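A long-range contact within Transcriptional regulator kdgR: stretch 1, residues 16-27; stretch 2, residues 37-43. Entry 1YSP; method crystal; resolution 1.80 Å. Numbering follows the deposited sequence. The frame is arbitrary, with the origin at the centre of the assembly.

Stretch 1 (16-27) LSRLTKETIHLG
Stretch 2 (37-43) IHKIDSM

Stretch 1 starts in the last turn of a helix, residues 16-20. Lys21, just after the helix, leaves helical phi/psi with positive phi (61/16). Glu22 (-93/168) and Thr23 (-78/130) are extended and lead into a strand, residues 24-27. Stretch 2 supplies a second strand, residues 37-40, followed by a loop through Asp41 and Ser42. The two strands run antiparallel, with 176° between their directions and a closest axis approach of 4.7 Å. Together the stretches bury 593 Å².

The register pairs Ile24 with Ile40, His25 with Lys39, and Leu26 with His38. Ile24 CA is 5.1 Å from Ile40 CA, His25 CA is 4.5 Å from Lys39 CA, and Leu26 CA is 5.0 Å from His38 CA. The wider pairs are hydrogen-bonded; the His25 pair is not, as expected for alternation along an antiparallel ladder.

Backbone hydrogen bonds hold the ladder. Ile24 N donates to Ile40 O at 2.9 Å, almost linear at 179°. Ile40 N returns the bond to Ile24 O at 2.8 Å. Leu26 N donates to His38 O at 3.0 Å. Leu26 O accepts two bonds, from His38 N at 3.3 Å and from Ile37 N at 2.8 Å. The latter is more bent, at 141°. Ile37 has phi/psi of -96/-24, outside the extended range of its strand neighbours. Two CA-H...O contacts add to the ladder: Lys39 CA to Ile24 O at 3.3 Å and Thr23 CA to Ile40 O at 3.6 Å.

Apolar packing lies mainly on the face that carries Ile24, Leu26, His38 and Ile40. Ile24 CB and Ile40 CB are 4.4 Å apart. Leu26 CB is 4.0 Å from His38 CB. Ile24 has chi1 -34°, off the wells, with chi2 m; Ile40 is m, m. The helix also reaches Ile40: the CA-to-CB bond of Ser17 (chi1 t) points toward stretch 2, and Ser17 CB lies 3.6 Å from Ile40 CG2. Leu26 (t, p) meets Ile37 (p, t), with Leu26 CD2 3.6 Å from Ile37 CD1. The CA-to-CB bond of Ile37 points sideways, but its side-chain end comes nearer to stretch 1.

His25 and Lys39 share the other face. His25 has chi1 m and chi2 99°. Lys39 is fully extended, t at all four chi angles. Lys39 CE lies 3.4 Å from His25 NE2, oblique to the ring, and 3.4 Å from Thr23 CG2. The aliphatic part of the lysine thus packs against stretch 1. Its charged end is engaged within stretch 2: Lys39 NZ forms a salt bridge with Asp41 OD2 at 3.0 Å.

Polar contacts close the loop end. Ser42 OG (chi1 t) donates to Lys21 O at 3.1 Å, tying the loop to the first residue after the helix. Thr23, chi1 m, brings Thr23 OG1 to 3.3 Å from Ser42 CB, a van der Waals contact. Within stretch 1, Thr20 (chi1 p) braces the turn. Thr20 OG1 donates to Leu16 O at 2.7 Å and accepts from Glu22 N at 3.2 Å.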

ATOM      1  N   LEU A  16     -10.267  -1.503 -11.384  1.00 29.02           N
ATOM      2  CA  LEU A  16      -9.798  -0.174 -10.968  1.00 30.18           C
ATOM      3  C   LEU A  16      -9.143   0.589 -12.120  1.00 29.61           C
ATOM      4  O   LEU A  16      -9.323   1.794 -12.235  1.00 30.72           O
ATOM      5  CB  LEU A  16      -8.775  -0.317  -9.825  1.00 29.05           C
ATOM      6  CG  LEU A  16      -9.352  -0.708  -8.468  1.00 30.17           C
ATOM      7  CD1 LEU A  16      -8.197  -1.284  -7.556  1.00 29.77           C
ATOM      8  CD2 LEU A  16     -10.114   0.496  -7.805  1.00 28.73           C
ATOM      9  N   SER A  17      -8.366  -0.090 -12.946  1.00 30.21           N
ATOM     10  CA  SER A  17      -7.716   0.551 -14.087  1.00 32.12           C
ATOM     11  C   SER A  17      -8.787   1.083 -15.047  1.00 31.26           C
ATOM     12  O   SER A  17      -8.740   2.251 -15.461  1.00 29.94           O
ATOM     13  CB  SER A  17      -6.768  -0.400 -14.784  1.00 31.78           C
ATOM     14  OG  SER A  17      -6.360   0.068 -16.070  1.00 36.64           O
ATOM     15  N   ARG A  18      -9.776   0.233 -15.351  1.00 30.35           N
ATOM     16  CA  ARG A  18     -10.954   0.640 -16.122  1.00 30.59           C
ATOM     17  C   ARG A  18     -11.648   1.871 -15.526  1.00 30.65           C
ATOM     18  O   ARG A  18     -11.999   2.804 -16.262  1.00 30.30           O
ATOM     19  CB  ARG A  18     -11.984  -0.521 -16.187  1.00 29.36           C
ATOM     20  CG  ARG A  18     -13.138  -0.274 -17.153  1.00 31.98           C
ATOM     21  CD  ARG A  18     -14.166  -1.425 -17.087  1.00 30.02           C
ATOM     22  NE  ARG A  18     -14.961  -1.379 -15.868  1.00 30.58           N
ATOM     23  CZ  ARG A  18     -15.984  -0.556 -15.648  1.00 31.98           C
ATOM     24  NH1 ARG A  18     -16.339   0.330 -16.565  1.00 36.23           N
ATOM     25  NH2 ARG A  18     -16.650  -0.608 -14.516  1.00 34.49           N
ATOM     26  N   LEU A  19     -11.892   1.862 -14.215  1.00 30.79           N
ATOM     27  CA  LEU A  19     -12.630   2.975 -13.598  1.00 31.87           C
ATOM     28  C   LEU A  19     -11.780   4.260 -13.460  1.00 32.40           C
ATOM     29  O   LEU A  19     -12.327   5.368 -13.453  1.00 32.79           O
ATOM     30  CB  LEU A  19     -13.204   2.588 -12.241  1.00 31.58           C
ATOM     31  CG  LEU A  19     -14.243   1.439 -12.102  1.00 33.74           C
ATOM     32  CD1 LEU A  19     -14.260   0.907 -10.647  1.00 34.13           C
ATOM     33  CD2 LEU A  19     -15.592   1.828 -12.497  1.00 34.36           C
ATOM     34  N   THR A  20     -10.461   4.125 -13.336  1.00 31.51           N
ATOM     35  CA  THR A  20      -9.656   5.289 -12.905  1.00 32.50           C
ATOM     36  C   THR A  20      -8.579   5.700 -13.882  1.00 33.01           C
ATOM     37  O   THR A  20      -8.055   6.819 -13.774  1.00 33.95           O
ATOM     38  CB  THR A  20      -8.945   5.046 -11.510  1.00 30.67           C
ATOM     39  OG1 THR A  20      -7.940   4.059 -11.655  1.00 30.67           O
ATOM     40  CG2 THR A  20      -9.914   4.659 -10.439  1.00 32.77           C
ATOM     41  N   LYS A  21      -8.202   4.786 -14.777  1.00 33.80           N
ATOM     42  CA  LYS A  21      -7.063   4.919 -15.696  1.00 35.62           C
ATOM     43  C   LYS A  21      -5.699   5.081 -15.006  1.00 35.53           C
ATOM     44  O   LYS A  21      -4.729   5.487 -15.641  1.00 35.27           O
ATOM     45  CB  LYS A  21      -7.259   6.071 -16.701  1.00 37.14           C
ATOM     46  CG  LYS A  21      -8.603   6.065 -17.386  1.00 40.04           C
ATOM     47  CD  LYS A  21      -8.561   5.293 -18.675  1.00 44.57           C
ATOM     48  CE  LYS A  21      -9.258   6.108 -19.771  1.00 45.43           C
ATOM     49  NZ  LYS A  21     -10.247   5.302 -20.506  1.00 48.20           N
ATOM     50  N   GLU A  22      -5.643   4.765 -13.709  1.00 33.42           N
ATOM     51  CA  GLU A  22      -4.420   4.962 -12.919  1.00 32.23           C
ATOM     52  C   GLU A  22      -3.593   3.666 -12.934  1.00 31.84           C
ATOM     53  O   GLU A  22      -4.121   2.612 -13.367  1.00 31.48           O
ATOM     54  CB  GLU A  22      -4.799   5.306 -11.479  1.00 31.91           C
ATOM     55  CG  GLU A  22      -5.601   6.636 -11.249  1.00 33.02           C
ATOM     56  CD  GLU A  22      -4.772   7.927 -11.446  1.00 32.34           C
ATOM     57  OE1 GLU A  22      -3.589   7.832 -11.805  1.00 33.75           O
ATOM     58  OE2 GLU A  22      -5.338   9.031 -11.252  1.00 32.82           O
ATOM     59  N   THR A  23      -2.334   3.747 -12.466  1.00 29.77           N
ATOM     60  CA  THR A  23      -1.456   2.591 -12.295  1.00 31.11           C
ATOM     61  C   THR A  23      -1.912   1.899 -11.005  1.00 29.20           C
ATOM     62  O   THR A  23      -2.015   2.542  -9.949  1.00 28.81           O
ATOM     63  CB  THR A  23       0.070   2.969 -12.133  1.00 31.36           C
ATOM     64  OG1 THR A  23       0.510   3.829 -13.187  1.00 36.55           O
ATOM     65  CG2 THR A  23       0.961   1.718 -12.161  1.00 32.48           C
ATOM     66  N   ILE A  24      -2.130   0.591 -11.088  1.00 28.09           N
ATOM     67  CA  ILE A  24      -2.553  -0.226  -9.916  1.00 25.95           C
ATOM     68  C   ILE A  24      -1.483  -1.284  -9.597  1.00 24.94           C
ATOM     69  O   ILE A  24      -0.990  -1.963 -10.494  1.00 24.94           O
ATOM     70  CB  ILE A  24      -3.883  -0.981 -10.224  1.00 27.65           C
ATOM     71  CG1 ILE A  24      -4.810  -0.165 -11.140  1.00 28.01           C
ATOM     72  CG2 ILE A  24      -4.535  -1.546  -8.950  1.00 25.33           C
ATOM     73  CD1 ILE A  24      -5.362   1.108 -10.559  1.00 22.88           C
ATOM     74  N   HIS A  25      -1.081  -1.363  -8.313  1.00 25.03           N
ATOM     75  CA  HIS A  25      -0.110  -2.326  -7.800  1.00 25.09           C
ATOM     76  C   HIS A  25      -0.684  -3.247  -6.708  1.00 24.64           C
ATOM     77  O   HIS A  25      -1.581  -2.876  -5.928  1.00 24.47           O
ATOM     78  CB  HIS A  25       1.095  -1.580  -7.156  1.00 25.21           C
ATOM     79  CG  HIS A  25       2.028  -0.980  -8.157  1.00 29.25           C
ATOM     80  ND1 HIS A  25       1.990   0.349  -8.510  1.00 31.56           N
ATOM     81  CD2 HIS A  25       3.010  -1.542  -8.903  1.00 33.37           C
ATOM     82  CE1 HIS A  25       2.934   0.595  -9.401  1.00 32.87           C
ATOM     83  NE2 HIS A  25       3.555  -0.541  -9.671  1.00 35.42           N
ATOM     84  N   LEU A  26      -0.118  -4.456  -6.640  1.00 24.91           N
ATOM     85  CA  LEU A  26      -0.350  -5.360  -5.508  1.00 24.19           C
ATOM     86  C   LEU A  26       1.044  -5.687  -4.961  1.00 24.91           C
ATOM     87  O   LEU A  26       1.920  -6.116  -5.713  1.00 27.46           O
ATOM     88  CB  LEU A  26      -1.083  -6.639  -5.939  1.00 24.44           C
ATOM     89  CG  LEU A  26      -1.446  -7.555  -4.774  1.00 23.74           C
ATOM     90  CD1 LEU A  26      -2.581  -7.031  -3.939  1.00 23.12           C
ATOM     91  CD2 LEU A  26      -1.800  -8.966  -5.370  1.00 24.73           C
ATOM     92  N   GLY A  27       1.250  -5.465  -3.661  1.00 24.89           N
ATOM     93  CA  GLY A  27       2.580  -5.620  -3.055  1.00 24.65           C
ATOM     94  C   GLY A  27       2.531  -6.559  -1.864  1.00 25.28           C
ATOM     95  O   GLY A  27       1.539  -6.660  -1.226  1.00 26.02           O
ATOM     96  N   ILE A  37       3.984  -7.858  -6.470  1.00 33.06           N
ATOM     97  CA  ILE A  37       3.617  -9.168  -7.029  1.00 33.15           C
ATOM     98  C   ILE A  37       2.660  -9.108  -8.253  1.00 32.56           C
ATOM     99  O   ILE A  37       2.659 -10.051  -9.075  1.00 32.71           O
ATOM    100  CB  ILE A  37       3.120 -10.144  -5.930  1.00 33.24           C
ATOM    101  CG1 ILE A  37       1.900  -9.572  -5.176  1.00 31.58           C
ATOM    102  CG2 ILE A  37       4.279 -10.439  -4.938  1.00 32.99           C
ATOM    103  CD1 ILE A  37       1.235 -10.528  -4.177  1.00 33.81           C
ATOM    104  N   HIS A  38       1.874  -8.024  -8.392  1.00 31.06           N
ATOM    105  CA  HIS A  38       1.080  -7.782  -9.624  1.00 30.63           C
ATOM    106  C   HIS A  38       1.035  -6.293  -9.968  1.00 29.90           C
ATOM    107  O   HIS A  38       1.237  -5.457  -9.101  1.00 27.96           O
ATOM    108  CB  HIS A  38      -0.339  -8.360  -9.512  1.00 30.80           C
ATOM    109  CG  HIS A  38      -1.014  -8.602 -10.838  1.00 32.02           C
ATOM    110  ND1 HIS A  38      -0.342  -9.065 -11.951  1.00 34.52           N
ATOM    111  CD2 HIS A  38      -2.314  -8.498 -11.206  1.00 30.27           C
ATOM    112  CE1 HIS A  38      -1.197  -9.211 -12.953  1.00 35.73           C
ATOM    113  NE2 HIS A  38      -2.403  -8.871 -12.528  1.00 29.79           N
ATOM    114  N   LYS A  39       0.808  -5.964 -11.240  1.00 30.44           N
ATOM    115  CA  LYS A  39       0.658  -4.564 -11.650  1.00 32.69           C
ATOM    116  C   LYS A  39      -0.283  -4.502 -12.848  1.00 32.37           C
ATOM    117  O   LYS A  39      -0.257  -5.417 -13.699  1.00 32.76           O
ATOM    118  CB  LYS A  39       2.038  -4.007 -12.065  1.00 31.37           C
ATOM    119  CG  LYS A  39       2.117  -2.523 -12.138  1.00 35.96           C
ATOM    120  CD  LYS A  39       3.453  -1.993 -12.779  1.00 37.02           C
ATOM    121  CE  LYS A  39       3.383  -0.480 -13.022  1.00 43.15           C
ATOM    122  NZ  LYS A  39       4.524   0.030 -13.826  1.00 47.68           N
ATOM    123  N   ILE A  40      -1.119  -3.465 -12.891  1.00 33.16           N
ATOM    124  CA  ILE A  40      -1.865  -3.096 -14.103  1.00 34.61           C
ATOM    125  C   ILE A  40      -1.487  -1.643 -14.420  1.00 37.53           C
ATOM    126  O   ILE A  40      -1.760  -0.727 -13.622  1.00 35.07           O
ATOM    127  CB  ILE A  40      -3.386  -3.230 -13.948  1.00 33.99           C
ATOM    128  CG1 ILE A  40      -3.796  -4.635 -13.471  1.00 32.20           C
ATOM    129  CG2 ILE A  40      -4.113  -2.767 -15.246  1.00 33.57           C
ATOM    130  CD1 ILE A  40      -3.527  -5.763 -14.435  1.00 33.34           C
ATOM    131  N   ASP A  41      -0.859  -1.445 -15.581  1.00 41.38           N
ATOM    132  CA  ASP A  41      -0.235  -0.161 -15.934  1.00 46.10           C
ATOM    133  C   ASP A  41      -1.192   0.919 -16.373  1.00 48.30           C
ATOM    134  O   ASP A  41      -2.245   0.636 -16.944  1.00 49.31           O
ATOM    135  CB  ASP A  41       0.819  -0.352 -17.024  1.00 47.04           C
ATOM    136  CG  ASP A  41       2.232  -0.337 -16.479  1.00 50.67           C
ATOM    137  OD1 ASP A  41       2.832  -1.429 -16.382  1.00 55.00           O
ATOM    138  OD2 ASP A  41       2.738   0.766 -16.137  1.00 54.37           O
ATOM    139  N   SER A  42      -0.791   2.166 -16.121  1.00 51.12           N
ATOM    140  CA  SER A  42      -1.516   3.342 -16.592  1.00 53.89           C
ATOM    141  C   SER A  42      -1.569   3.302 -18.126  1.00 55.71           C
ATOM    142  O   SER A  42      -2.649   3.245 -18.708  1.00 56.91           O
ATOM    143  CB  SER A  42      -0.814   4.617 -16.097  1.00 53.79           C
ATOM    144  OG  SER A  42      -1.705   5.716 -16.032  1.00 54.31           O
ATOM    145  N   MET A  43      -0.399   3.330 -18.767  1.00 57.63           N
ATOM    146  CA  MET A  43      -0.275   3.035 -20.203  1.00 59.62           C
ATOM    147  C   MET A  43       1.079   2.383 -20.513  1.00 59.81           C
ATOM    148  O   MET A  43       1.310   1.215 -20.163  1.00 60.29           O
ATOM    149  CB  MET A  43      -0.532   4.268 -21.106  1.00 60.41           C
ATOM    150  CG  MET A  43      -0.104   5.632 -20.556  1.00 62.20           C
ATOM    151  SD  MET A  43      -1.398   6.364 -19.519  1.00 67.71           S
ATOM    152  CE  MET A  43      -0.900   8.095 -19.427  1.00 63.54           C
TER